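Local coordinates for protein ALKF (Bacillus cereus, PDB 3ZBO) that is of unknown function but is related to the HEAT-like repeat DNA glycosylases and has affinity for branched DNA structures, probably including Holliday junctions, at residues 66-71 with 102-107; 136-141 with 153-158; 163-168 with 175-180; 197-202 with 217-222. All coordinates share one frame; numbering follows the deposited sequence. Where two conformers were deposited one is given.

Contact 1. Residues 66-71 with 102-107; sequences GNYDAM and DYVVAV
The Tyr68 ring meets Val104 obliquely, neither squarely over a face nor squarely at an edge: methyl CG2 of Val104 approaches ring atom CE1 of Tyr68 at 4.4 Å. The same ring takes part in two edge-to-face stacks, with Tyr28 and with Phe97, so Val104 adds an aliphatic side to an aromatic cluster. With CG of Tyr68 anti to the backbone N (chi1 173°), the ring reaches across to helix 98-110, although its CB does not aim there.

The closer touch lies one turn further along, where CG1 of Val104 rests 3.5 Å from the carbonyl O of Met71. The two methyls of Val104 divide the work, CG2 going to the tyrosine and CG1 to the Met71 carbonyl. The backbones stay apart, the CA atoms of Met71 and Val104 being 7.6 Å from each other, and no hydrogen bond spans the gap. The touching residues are all buried, a helix-to-helix contact consistent with a HEAT-like helical fold.

Asn67 caps helix 68-77 from which Tyr68 and Met71 project. Its OD1 accepts weakly from Asp69 N at 2.9 Å and from Ala70 N at 3.3 Å, the first bond being strongly bent (126°). Asp69 in turn receives the backbone N atoms of Phe38, Gly39 and Val40, tying the start of this helix to a loop far back in the chain.

Val104 sits on a wider pi-type turn, 102-105, of helix 98-110. Tyr68 also leans on Met99 and Leu100 of that helix, Met71 packs on Leu100 and on Tyr63 of helix 56-63, and Ala106 and Val107 turn to helix 128-144.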
loop_
_atom_site.group_PDB
_atom_site.type_symbol
_atom_site.label_atom_id
_atom_site.label_comp_id
_atom_site.label_asym_id
_atom_site.label_seq_id
_atom_site.Cartn_x
_atom_site.Cartn_y
_atom_site.Cartn_z
ATOM N N GLY A 66 -15.199 -8.450 -5.548
ATOM C CA GLY A 66 -14.445 -9.249 -4.576
ATOM C C GLY A 66 -13.393 -10.145 -5.205
ATOM O O GLY A 66 -12.806 -10.952 -4.455
ATOM N N ASN A 67 -13.064 -9.930 -6.467
ATOM C CA ASN A 67 -12.006 -10.636 -7.165
ATOM C C ASN A 67 -10.759 -9.761 -7.100
ATOM O O ASN A 67 -10.734 -8.610 -7.556
ATOM C CB ASN A 67 -12.466 -10.917 -8.589
ATOM C CG ASN A 67 -11.370 -11.527 -9.455
ATOM O OD1 ASN A 67 -10.195 -11.142 -9.408
ATOM N ND2 ASN A 67 -11.758 -12.498 -10.278
ATOM N N TYR A 68 -9.701 -10.274 -6.415
ATOM C CA TYR A 68 -8.539 -9.474 -6.183
ATOM C C TYR A 68 -8.012 -8.772 -7.452
ATOM O O TYR A 68 -7.620 -7.593 -7.449
ATOM C CB TYR A 68 -7.376 -10.308 -5.556
ATOM C CG TYR A 68 -6.088 -9.512 -5.457
ATOM C CD1 TYR A 68 -5.953 -8.425 -4.581
ATOM C CD2 TYR A 68 -4.988 -9.791 -6.342
ATOM C CE1 TYR A 68 -4.815 -7.658 -4.541
ATOM C CE2 TYR A 68 -3.858 -9.025 -6.289
ATOM C CZ TYR A 68 -3.715 -7.947 -5.384
ATOM O OH TYR A 68 -2.627 -7.155 -5.325
ATOM N N ASP A 69 -7.930 -9.505 -8.565
ATOM C CA ASP A 69 -7.330 -8.832 -9.730
ATOM C C ASP A 69 -8.203 -7.724 -10.264
ATOM O O ASP A 69 -7.706 -6.657 -10.717
ATOM C CB ASP A 69 -7.098 -9.836 -10.862
ATOM C CG ASP A 69 -6.104 -10.929 -10.440
ATOM O OD1 ASP A 69 -4.926 -10.650 -10.409
ATOM O OD2 ASP A 69 -6.581 -12.017 -10.118
ATOM N N ALA A 70 -9.512 -7.987 -10.249
ATOM C CA ALA A 70 -10.435 -6.902 -10.655
ATOM C C ALA A 70 -10.385 -5.718 -9.710
ATOM O O ALA A 70 -10.497 -4.559 -10.155
ATOM C CB ALA A 70 -11.902 -7.441 -10.676
ATOM N N MET A 71 -10.232 -6.043 -8.436
ATOM C CA MET A 71 -10.117 -4.972 -7.450
ATOM C C MET A 71 -8.814 -4.144 -7.591
ATOM O O MET A 71 -8.826 -2.917 -7.447
ATOM C CB MET A 71 -10.185 -5.516 -6.033
ATOM C CG MET A 71 -11.524 -6.114 -5.719
ATOM S SD MET A 71 -11.532 -7.192 -4.263
ATOM C CE MET A 71 -11.793 -5.938 -2.968
ATOM N N ASP A 102 -2.877 -2.390 1.224
ATOM C CA ASP A 102 -1.565 -1.661 1.161
ATOM C C ASP A 102 -1.267 -1.282 -0.306
ATOM O O ASP A 102 -0.702 -0.194 -0.506
ATOM C CB ASP A 102 -0.435 -2.533 1.647
ATOM C CG ASP A 102 -0.575 -2.974 3.118
ATOM O OD1 ASP A 102 -1.529 -2.569 3.809
ATOM O OD2 ASP A 102 0.327 -3.777 3.447
ATOM N N TYR A 103 -1.616 -2.165 -1.283
ATOM C CA TYR A 103 -1.168 -1.925 -2.661
ATOM C C TYR A 103 -2.311 -1.453 -3.586
ATOM O O TYR A 103 -2.072 -1.037 -4.724
ATOM C CB TYR A 103 -0.536 -3.198 -3.232
ATOM C CG TYR A 103 0.545 -3.797 -2.389
ATOM C CD1 TYR A 103 1.405 -3.009 -1.591
ATOM C CD2 TYR A 103 0.658 -5.188 -2.363
ATOM C CE1 TYR A 103 2.453 -3.638 -0.845
ATOM C CE2 TYR A 103 1.637 -5.770 -1.591
ATOM C CZ TYR A 103 2.471 -5.002 -0.863
ATOM O OH TYR A 103 3.388 -5.670 -0.075
ATOM N N VAL A 104 -3.547 -1.412 -3.075
ATOM C CA VAL A 104 -4.710 -0.977 -3.884
ATOM C C VAL A 104 -5.393 0.217 -3.196
ATOM O O VAL A 104 -5.235 1.360 -3.655
ATOM C CB VAL A 104 -5.731 -2.090 -4.063
ATOM C CG1 VAL A 104 -6.921 -1.549 -4.911
ATOM C CG2 VAL A 104 -5.103 -3.264 -4.768
ATOM N N VAL A 105 -5.981 0.058 -2.005
ATOM C CA VAL A 105 -6.640 1.183 -1.397
ATOM C C VAL A 105 -5.664 2.263 -0.956
ATOM O O VAL A 105 -5.912 3.440 -1.227
ATOM C CB VAL A 105 -7.466 0.661 -0.204
ATOM C CG1 VAL A 105 -8.274 1.852 0.395
ATOM C CG2 VAL A 105 -8.508 -0.435 -0.660
ATOM N N ALA A 106 -4.553 1.905 -0.284
ATOM C CA ALA A 106 -3.612 2.962 0.176
ATOM C C ALA A 106 -3.011 3.684 -1.045
ATOM O O ALA A 106 -2.708 4.891 -0.928
ATOM C CB ALA A 106 -2.497 2.301 0.975
ATOM N N VAL A 107 -2.772 2.969 -2.164
ATOM C CA VAL A 107 -2.120 3.648 -3.283
ATOM C C VAL A 107 -3.178 4.581 -3.939
ATOM O O VAL A 107 -2.805 5.742 -4.240
ATOM C CB VAL A 107 -1.598 2.613 -4.268
ATOM C CG1 VAL A 107 -0.992 3.326 -5.494
ATOM C CG2 VAL A 107 -0.557 1.668 -3.682
#

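Contact 2. Residues 136-141 with 153-158; sequences SCYCWL and SKISDM
Tyr138 reaches from helix 128-144 toward helix 152-165 and is met by Met158 on a face and by Lys154 at its rim, each side chain crossing it at about a right angle. The CE methyl of Met158 sits 3.6 Å above the ring plane of Tyr138, over its centre, in a CH-pi contact. Met158 SD lies over the same face, 4.4 Å from the Tyr138 centroid; the bend at chi3 (76°) turns the methyl down onto the ring. Ile155 touches obliquely, CD1 coming to 4.3 Å from CD2 of Tyr138.

Lys154 is extended throughout, which carries its ammonium group near the ring plane to the phenol oxygen: NZ donates to OH of Tyr138 at 2.8 Å. The polar cluster is completed from helix 115-124, where Asp120 bonds Tyr138 OH through OD1 and forms a salt bridge to Lys154 NZ through OD2. NZ also bonds Gln116 OE1. The Asp120 carboxylate probably stabilises the lysine charge beside the phenol.

The axes of the two segments pass 13.4 Å apart, their directions 135° from each other, and long side chains bridge them. The result is a Met-aromatic contact within a largely helical fold, consistent with that of the related HEAT-like repeat glycosylases.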
loop_
_atom_site.group_PDB
_atom_site.type_symbol
_atom_site.label_atom_id
_atom_site.label_comp_id
_atom_site.label_asym_id
_atom_site.label_seq_id
_atom_site.Cartn_x
_atom_site.Cartn_y
_atom_site.Cartn_z
ATOM N N SER A 136 0.751 2.507 5.118
ATOM C CA SER A 136 1.194 2.314 3.727
ATOM C C SER A 136 0.994 3.620 2.906
ATOM O O SER A 136 1.881 3.967 2.143
ATOM C CB SER A 136 0.434 1.177 3.049
ATOM O OG SER A 136 0.729 -0.101 3.719
ATOM N N CYS A 137 -0.153 4.251 3.094
ATOM C CA CYS A 137 -0.406 5.487 2.322
ATOM C C CYS A 137 0.669 6.480 2.628
ATOM O O CYS A 137 1.125 7.128 1.642
ATOM C CB CYS A 137 -1.757 5.968 2.794
ATOM S SG CYS A 137 -2.245 7.507 1.903
ATOM N N TYR A 138 1.099 6.622 3.878
ATOM C CA TYR A 138 2.199 7.563 4.131
ATOM C C TYR A 138 3.456 7.182 3.356
ATOM O O TYR A 138 4.200 8.058 2.888
ATOM C CB TYR A 138 2.552 7.770 5.603
ATOM C CG TYR A 138 1.708 8.849 6.219
ATOM C CD1 TYR A 138 0.451 8.560 6.772
ATOM C CD2 TYR A 138 2.151 10.181 6.157
ATOM C CE1 TYR A 138 -0.308 9.611 7.302
ATOM C CE2 TYR A 138 1.364 11.217 6.750
ATOM C CZ TYR A 138 0.187 10.903 7.267
ATOM O OH TYR A 138 -0.537 11.953 7.804
ATOM N N CYS A 139 3.778 5.896 3.300
ATOM C CA CYS A 139 4.979 5.508 2.517
ATOM C C CYS A 139 4.816 5.948 1.071
ATOM O O CYS A 139 5.805 6.451 0.493
ATOM C CB CYS A 139 5.170 4.001 2.534
ATOM S SG CYS A 139 5.445 3.312 4.149
ATOM N N TRP A 140 3.622 5.801 0.449
ATOM C CA TRP A 140 3.456 6.170 -0.943
ATOM C C TRP A 140 3.483 7.669 -1.072
ATOM O O TRP A 140 4.043 8.169 -2.084
ATOM C CB TRP A 140 2.114 5.619 -1.513
ATOM C CG TRP A 140 1.946 4.141 -1.174
ATOM C CD1 TRP A 140 0.721 3.586 -0.840
ATOM C CD2 TRP A 140 2.914 3.065 -1.073
ATOM N NE1 TRP A 140 0.855 2.228 -0.565
ATOM C CE2 TRP A 140 2.182 1.902 -0.616
ATOM C CE3 TRP A 140 4.353 2.971 -1.189
ATOM C CZ2 TRP A 140 2.785 0.657 -0.449
ATOM C CZ3 TRP A 140 4.941 1.779 -0.996
ATOM C CH2 TRP A 140 4.177 0.598 -0.589
ATOM N N LEU A 141 2.920 8.393 -0.103
ATOM C CA LEU A 141 2.960 9.891 -0.186
ATOM C C LEU A 141 4.397 10.388 -0.078
ATOM O O LEU A 141 4.801 11.321 -0.830
ATOM C CB LEU A 141 2.195 10.469 1.001
ATOM C CG LEU A 141 0.697 10.331 0.933
ATOM C CD1 LEU A 141 0.202 10.802 2.250
ATOM C CD2 LEU A 141 0.114 11.151 -0.206
ATOM N N SER A 153 7.319 17.817 12.557
ATOM C CA SER A 153 6.988 17.305 13.856
ATOM C C SER A 153 5.944 16.152 13.809
ATOM O O SER A 153 6.060 15.260 14.631
ATOM C CB SER A 153 6.459 18.499 14.793
ATOM O OG SER A 153 5.312 19.009 14.238
ATOM N N LYS A 154 4.996 16.148 12.868
ATOM C CA LYS A 154 4.042 15.063 12.764
ATOM C C LYS A 154 4.825 13.782 12.371
ATOM O O LYS A 154 4.574 12.737 12.993
ATOM C CB LYS A 154 3.026 15.348 11.679
ATOM C CG LYS A 154 1.897 14.328 11.659
ATOM C CD LYS A 154 1.002 14.658 10.391
ATOM C CE LYS A 154 -0.256 13.966 10.387
ATOM N NZ LYS A 154 -0.910 14.442 9.101
ATOM N N ILE A 155 5.694 13.903 11.345
ATOM C CA ILE A 155 6.455 12.663 10.971
ATOM C C ILE A 155 7.331 12.187 12.105
ATOM O O ILE A 155 7.455 11.002 12.378
ATOM C CB ILE A 155 7.287 12.943 9.685
ATOM C CG1 ILE A 155 6.421 13.346 8.513
ATOM C CG2 ILE A 155 8.174 11.682 9.329
ATOM C CD1 ILE A 155 5.296 12.369 8.097
ATOM N N SER A 156 7.976 13.119 12.863
ATOM C CA SER A 156 8.765 12.696 13.975
ATOM C C SER A 156 7.948 11.960 15.041
ATOM O O SER A 156 8.396 10.931 15.586
ATOM C CB SER A 156 9.442 13.986 14.524
ATOM O OG SER A 156 10.262 13.664 15.621
ATOM N N ASP A 157 6.751 12.491 15.321
ATOM C CA ASP A 157 5.893 11.867 16.328
ATOM C C ASP A 157 5.440 10.465 15.825
ATOM O O ASP A 157 5.342 9.510 16.631
ATOM C CB ASP A 157 4.671 12.752 16.583
ATOM C CG ASP A 157 4.969 13.989 17.392
ATOM O OD1 ASP A 157 6.026 14.075 17.985
ATOM O OD2 ASP A 157 4.018 14.820 17.437
ATOM N N MET A 158 5.198 10.352 14.519
ATOM C CA MET A 158 4.903 9.058 13.922
ATOM C C MET A 158 6.069 8.085 14.054
ATOM O O MET A 158 5.833 6.870 14.361
ATOM C CB MET A 158 4.502 9.237 12.452
ATOM C CG MET A 158 3.130 9.915 12.326
ATOM S SD MET A 158 2.769 10.375 10.673
ATOM C CE MET A 158 2.350 8.775 9.955
#

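Contact 3. Residues 163-168 with 175-180; sequences KDTIHH and SAMNNF
Ile166 and Met177 mark the closest backbone approach, 6.9 Å between CA atoms, at a join between consecutive helices of what is probably a HEAT-like helical fold. On the earlier side residues 166-167 form a short 3-10 segment, and His168 N bonds back to Thr165 O at 3.0 Å. Residues 175-180 lie in regular helix within 171-187.

Ile166 and Met177 slide past each other in opposite directions, each reaching toward the other's backbone. The extended Ile166 chain, its CG1 anti to the backbone N (chi1 -169°), brings CD1 to 3.8 Å from CB of Met177. That methyl also nears the backbone N of Asn178, at 3.9 Å. Running the other way, SD of Met177 lies 3.9 Å from CA of Ile166, so the sulfur is laid along the isoleucine instead of meeting it end to end. Val202 and Val205 also pack against Ile166, while Val162 packs against Met177.

Thr165 crosses the end of the methionine at about a right angle. Its hydroxyl oxygen is already bonded to Met161 O, one turn back, and the methyl comes up against it: OG1 of Thr165 stands 3.6 Å from CE of Met177.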
loop_
_atom_site.group_PDB
_atom_site.type_symbol
_atom_site.label_atom_id
_atom_site.label_comp_id
_atom_site.label_asym_id
_atom_site.label_seq_id
_atom_site.Cartn_x
_atom_site.Cartn_y
_atom_site.Cartn_z
ATOM N N LYS A 163 8.426 3.325 16.995
ATOM C CA LYS A 163 9.384 2.826 17.990
ATOM C C LYS A 163 8.658 2.219 19.221
ATOM O O LYS A 163 9.023 1.122 19.683
ATOM C CB LYS A 163 10.294 3.976 18.480
ATOM C CG LYS A 163 11.362 3.553 19.532
ATOM C CD LYS A 163 12.107 4.809 20.000
ATOM C CE LYS A 163 11.367 5.417 21.149
ATOM N NZ LYS A 163 12.310 6.183 22.048
ATOM N N ASP A 164 7.659 2.944 19.690
ATOM C CA ASP A 164 7.046 2.593 20.983
ATOM C C ASP A 164 6.103 1.439 20.845
ATOM O O ASP A 164 5.905 0.702 21.871
ATOM C CB ASP A 164 6.298 3.757 21.560
ATOM C CG ASP A 164 7.247 4.859 22.102
ATOM O OD1 ASP A 164 8.418 4.619 22.327
ATOM O OD2 ASP A 164 6.756 6.025 22.203
ATOM N N THR A 165 5.562 1.175 19.641
ATOM C CA THR A 165 4.404 0.293 19.550
ATOM C C THR A 165 4.452 -0.763 18.440
ATOM O O THR A 165 3.612 -1.715 18.421
ATOM C CB THR A 165 3.069 1.018 19.331
ATOM O OG1 THR A 165 2.983 1.636 18.003
ATOM C CG2 THR A 165 2.855 2.190 20.393
ATOM N N ILE A 166 5.481 -0.712 17.603
ATOM C CA ILE A 166 5.528 -1.723 16.522
ATOM C C ILE A 166 5.505 -3.203 16.997
ATOM O O ILE A 166 4.834 -4.076 16.407
ATOM C CB ILE A 166 6.706 -1.438 15.540
ATOM C CG1 ILE A 166 6.579 -2.310 14.307
ATOM C CG2 ILE A 166 8.106 -1.710 16.254
ATOM C CD1 ILE A 166 7.535 -1.833 13.126
ATOM N N HIS A 167 6.237 -3.487 18.076
ATOM C CA HIS A 167 6.375 -4.865 18.453
ATOM C C HIS A 167 5.106 -5.421 19.069
ATOM O O HIS A 167 5.006 -6.615 19.230
ATOM C CB HIS A 167 7.577 -5.012 19.403
ATOM C CG HIS A 167 8.896 -4.811 18.714
ATOM N ND1 HIS A 167 9.302 -5.531 17.618
ATOM C CD2 HIS A 167 9.926 -4.004 19.024
ATOM C CE1 HIS A 167 10.512 -5.155 17.254
ATOM N NE2 HIS A 167 10.901 -4.208 18.083
ATOM N N HIS A 168 4.148 -4.553 19.376
ATOM C CA HIS A 168 2.858 -5.058 19.947
ATOM C C HIS A 168 1.712 -4.641 19.043
ATOM O O HIS A 168 0.536 -4.759 19.418
ATOM C CB HIS A 168 2.671 -4.497 21.351
ATOM C CG HIS A 168 3.651 -5.124 22.321
ATOM N ND1 HIS A 168 4.799 -4.483 22.726
ATOM C CD2 HIS A 168 3.724 -6.378 22.826
ATOM C CE1 HIS A 168 5.491 -5.275 23.532
ATOM N NE2 HIS A 168 4.865 -6.437 23.609
ATOM N N SER A 175 4.160 -4.676 9.337
ATOM C CA SER A 175 4.802 -4.598 8.013
ATOM C C SER A 175 4.715 -3.186 7.497
ATOM O O SER A 175 5.746 -2.660 6.988
ATOM C CB SER A 175 4.060 -5.566 7.083
ATOM O OG SER A 175 4.469 -5.281 5.708
ATOM N N ALA A 176 3.568 -2.541 7.605
ATOM C CA ALA A 176 3.462 -1.200 7.070
ATOM C C ALA A 176 4.212 -0.176 7.895
ATOM O O ALA A 176 4.809 0.782 7.306
ATOM C CB ALA A 176 1.923 -0.776 7.007
ATOM N N MET A 177 4.230 -0.329 9.211
ATOM C CA MET A 177 5.029 0.639 10.048
ATOM C C MET A 177 6.534 0.438 9.702
ATOM O O MET A 177 7.290 1.416 9.746
ATOM C CB MET A 177 4.783 0.256 11.523
ATOM C CG MET A 177 3.462 0.744 11.986
ATOM S SD MET A 177 3.403 0.109 13.747
ATOM C CE MET A 177 2.312 1.329 14.491
ATOM N N ASN A 178 6.957 -0.829 9.452
ATOM C CA ASN A 178 8.360 -1.022 9.067
ATOM C C ASN A 178 8.708 -0.326 7.741
ATOM O O ASN A 178 9.817 0.269 7.639
ATOM C CB ASN A 178 8.654 -2.553 9.010
ATOM C CG ASN A 178 10.141 -2.858 8.895
ATOM O OD1 ASN A 178 10.617 -3.205 7.779
ATOM N ND2 ASN A 178 10.789 -2.782 10.001
ATOM N N ASN A 179 7.759 -0.444 6.808
ATOM C CA ASN A 179 7.903 0.242 5.510
ATOM C C ASN A 179 8.005 1.765 5.824
ATOM O O ASN A 179 8.871 2.460 5.194
ATOM C CB ASN A 179 6.700 -0.180 4.604
ATOM C CG ASN A 179 6.810 0.340 3.203
ATOM O OD1 ASN A 179 7.892 0.757 2.794
ATOM N ND2 ASN A 179 5.723 0.195 2.415
ATOM N N PHE A 180 7.205 2.273 6.737
ATOM C CA PHE A 180 7.286 3.703 7.028
ATOM C C PHE A 180 8.711 4.054 7.550
ATOM O O PHE A 180 9.239 5.100 7.150
ATOM C CB PHE A 180 6.128 4.039 8.020
ATOM C CG PHE A 180 6.112 5.495 8.456
ATOM C CD1 PHE A 180 5.437 6.432 7.676
ATOM C CD2 PHE A 180 6.736 5.846 9.623
ATOM C CE1 PHE A 180 5.375 7.778 8.083
ATOM C CE2 PHE A 180 6.690 7.188 10.049
ATOM C CZ PHE A 180 6.004 8.188 9.268
#

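Contact 4. Residues 197-202 with 217-222; sequences EIAKEV and LNASES
Ser220 carries the closest approach to helix 197-202, and its side chain can be followed outward. CB aims at the facing helix, and chi1 of -70° sets the hydroxyl beside the serine's own backbone N, with OG anti to the carbonyl carbon. From there OG reaches the peptide link between Ala199 and Lys200: it stands 3.2 Å from C of Ala199 and 3.3 Å from N of Lys200, the latter at too poor an angle for a hydrogen bond. It also lies 3.6 Å from CB of Ala199, so the tip of the serine is laid against backbone and methyl together.

The alanine methyl has a second neighbour, CB of Ala219, at 4.0 Å. These small side chains let the two backbones come close, and Ala219 is further covered by Asn178 of helix 171-187.

A water joins the backbones beside the serine. It accepts from Ser220 N at 2.9 Å and donates to Ala199 O at 2.8 Å, linking an N-H in the first turn of helix 219-228 to a carbonyl near the end of helix 192-202. That first turn is fixed separately by Asn218 at the N-cap: its OD1 receives Glu221 N at 3.0 Å, nearly straight (161° at the hydrogen) but from 64° out of the carbonyl plane.

Leu217 pairs through its backbone with Val205, so the hairpin of strands 204-207 and 215-218 runs on into this capped helix. Small side chains and a bridging water thus make the junction between the end of helix 192-202 and the start of helix 219-228.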
loop_
_atom_site.group_PDB
_atom_site.type_symbol
_atom_site.label_atom_id
_atom_site.label_comp_id
_atom_site.label_asym_id
_atom_site.label_seq_id
_atom_site.Cartn_x
_atom_site.Cartn_y
_atom_site.Cartn_z
ATOM N N GLU A 197 18.166 5.926 13.544
ATOM C CA GLU A 197 18.345 5.547 14.935
ATOM C C GLU A 197 17.120 4.763 15.426
ATOM O O GLU A 197 17.288 3.758 16.120
ATOM C CB GLU A 197 18.517 6.871 15.709
ATOM C CG GLU A 197 18.607 6.638 17.230
ATOM C CD GLU A 197 19.697 5.641 17.625
ATOM O OE1 GLU A 197 20.805 5.671 17.007
ATOM O OE2 GLU A 197 19.444 4.816 18.571
ATOM N N ILE A 198 15.919 5.163 14.973
ATOM C CA ILE A 198 14.735 4.393 15.371
ATOM C C ILE A 198 14.814 2.984 14.852
ATOM O O ILE A 198 14.444 2.009 15.542
ATOM C CB ILE A 198 13.485 5.114 15.049
ATOM C CG1 ILE A 198 13.469 6.226 16.114
ATOM C CG2 ILE A 198 12.241 4.257 15.313
ATOM C CD1 ILE A 198 12.454 7.107 16.057
ATOM N N ALA A 199 15.248 2.860 13.602
ATOM C CA ALA A 199 15.404 1.479 13.030
ATOM C C ALA A 199 16.332 0.625 13.858
ATOM O O ALA A 199 16.022 -0.547 14.092
ATOM C CB ALA A 199 15.820 1.513 11.566
ATOM N N LYS A 200 17.462 1.197 14.302
ATOM C CA LYS A 200 18.365 0.457 15.169
ATOM C C LYS A 200 17.687 0.071 16.473
ATOM O O LYS A 200 17.864 -1.094 16.939
ATOM C CB LYS A 200 19.553 1.366 15.444
ATOM C CG LYS A 200 20.596 0.661 16.278
ATOM C CD LYS A 200 21.810 1.569 16.484
ATOM C CE LYS A 200 23.004 0.803 17.066
ATOM N NZ LYS A 200 23.888 1.857 17.666
ATOM N N GLU A 201 16.913 0.984 17.049
ATOM C CA GLU A 201 16.194 0.699 18.335
ATOM C C GLU A 201 15.159 -0.407 18.144
ATOM O O GLU A 201 15.021 -1.261 19.036
ATOM C CB GLU A 201 15.549 1.960 18.918
ATOM C CG GLU A 201 16.641 2.883 19.371
ATOM C CD GLU A 201 16.208 4.104 20.122
ATOM O OE1 GLU A 201 15.315 3.990 20.961
ATOM O OE2 GLU A 201 16.858 5.159 19.913
ATOM N N VAL A 202 14.442 -0.368 16.987
ATOM C CA VAL A 202 13.393 -1.338 16.727
ATOM C C VAL A 202 13.971 -2.730 16.478
ATOM O O VAL A 202 13.440 -3.745 16.960
ATOM C CB VAL A 202 12.552 -0.800 15.540
ATOM C CG1 VAL A 202 11.688 -1.890 14.987
ATOM C CG2 VAL A 202 11.631 0.273 16.054
ATOM N N LEU A 217 11.569 -8.879 9.338
ATOM C CA LEU A 217 11.966 -7.636 8.617
ATOM C C LEU A 217 13.167 -7.011 9.342
ATOM O O LEU A 217 13.254 -7.009 10.556
ATOM C CB LEU A 217 10.798 -6.694 8.686
ATOM C CG LEU A 217 9.564 -7.256 7.907
ATOM C CD1 LEU A 217 8.411 -6.291 7.962
ATOM C CD2 LEU A 217 9.848 -7.621 6.444
ATOM N N ASN A 218 14.013 -6.319 8.597
ATOM C CA ASN A 218 15.161 -5.638 9.181
ATOM C C ASN A 218 15.351 -4.305 8.477
ATOM O O ASN A 218 16.049 -4.158 7.434
ATOM C CB ASN A 218 16.370 -6.520 8.865
ATOM C CG ASN A 218 17.670 -6.004 9.499
ATOM O OD1 ASN A 218 17.801 -4.859 9.917
ATOM N ND2 ASN A 218 18.676 -6.921 9.549
ATOM N N ALA A 219 14.702 -3.320 9.110
ATOM C CA ALA A 219 14.650 -1.954 8.488
ATOM C C ALA A 219 16.072 -1.395 8.479
ATOM O O ALA A 219 16.422 -0.700 7.520
ATOM C CB ALA A 219 13.727 -1.021 9.301
ATOM N N SER A 220 16.859 -1.655 9.508
ATOM C CA SER A 220 18.219 -1.100 9.504
ATOM C C SER A 220 18.957 -1.580 8.263
ATOM O O SER A 220 19.695 -0.767 7.590
ATOM C CB SER A 220 19.005 -1.483 10.773
ATOM O OG SER A 220 18.480 -0.815 11.914
ATOM N N GLU A 221 18.851 -2.870 7.971
ATOM C CA GLU A 221 19.512 -3.490 6.802
ATOM C C GLU A 221 18.989 -2.889 5.507
ATOM O O GLU A 221 19.744 -2.598 4.538
ATOM C CB GLU A 221 19.303 -5.007 6.796
ATOM C CG GLU A 221 19.957 -5.755 5.608
ATOM C CD GLU A 221 19.655 -7.261 5.630
ATOM O OE1 GLU A 221 18.514 -7.756 5.335
ATOM O OE2 GLU A 221 20.571 -7.948 6.017
ATOM N N SER A 222 17.654 -2.789 5.422
ATOM C CA SER A 222 16.996 -2.362 4.165
ATOM C C SER A 222 17.418 -0.913 3.873
ATOM O O SER A 222 17.712 -0.556 2.707
ATOM C CB SER A 222 15.491 -2.506 4.261
ATOM O OG SER A 222 15.211 -3.870 4.445
HETATM O O HOH W 1 15.756 -2.436 12.097
#

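The contacts follow one another along the chain. Contact 1 is set apart, its centre about 22 Å from that of contact 2 on the opposite side of the chain's centre, yet the two touch: Asp102 O probably bonds Trp140 NE1 at 2.9 Å. Contacts 2 and 3, with centres about 12 Å apart, both draw on helix 152-165, and Cys139 and Trp140 pack on Asn179 between them. Contact 4 lies about 10 Å from contact 3 between centres and is tied to it by a probable hydrogen bond, His167 NE2 to Val202 O at 2.8 Å, and by Asn178 against Leu217 and Ala219. Side chains, partly bonding to backbone carbonyls, thus connect successive contacts through the helical array.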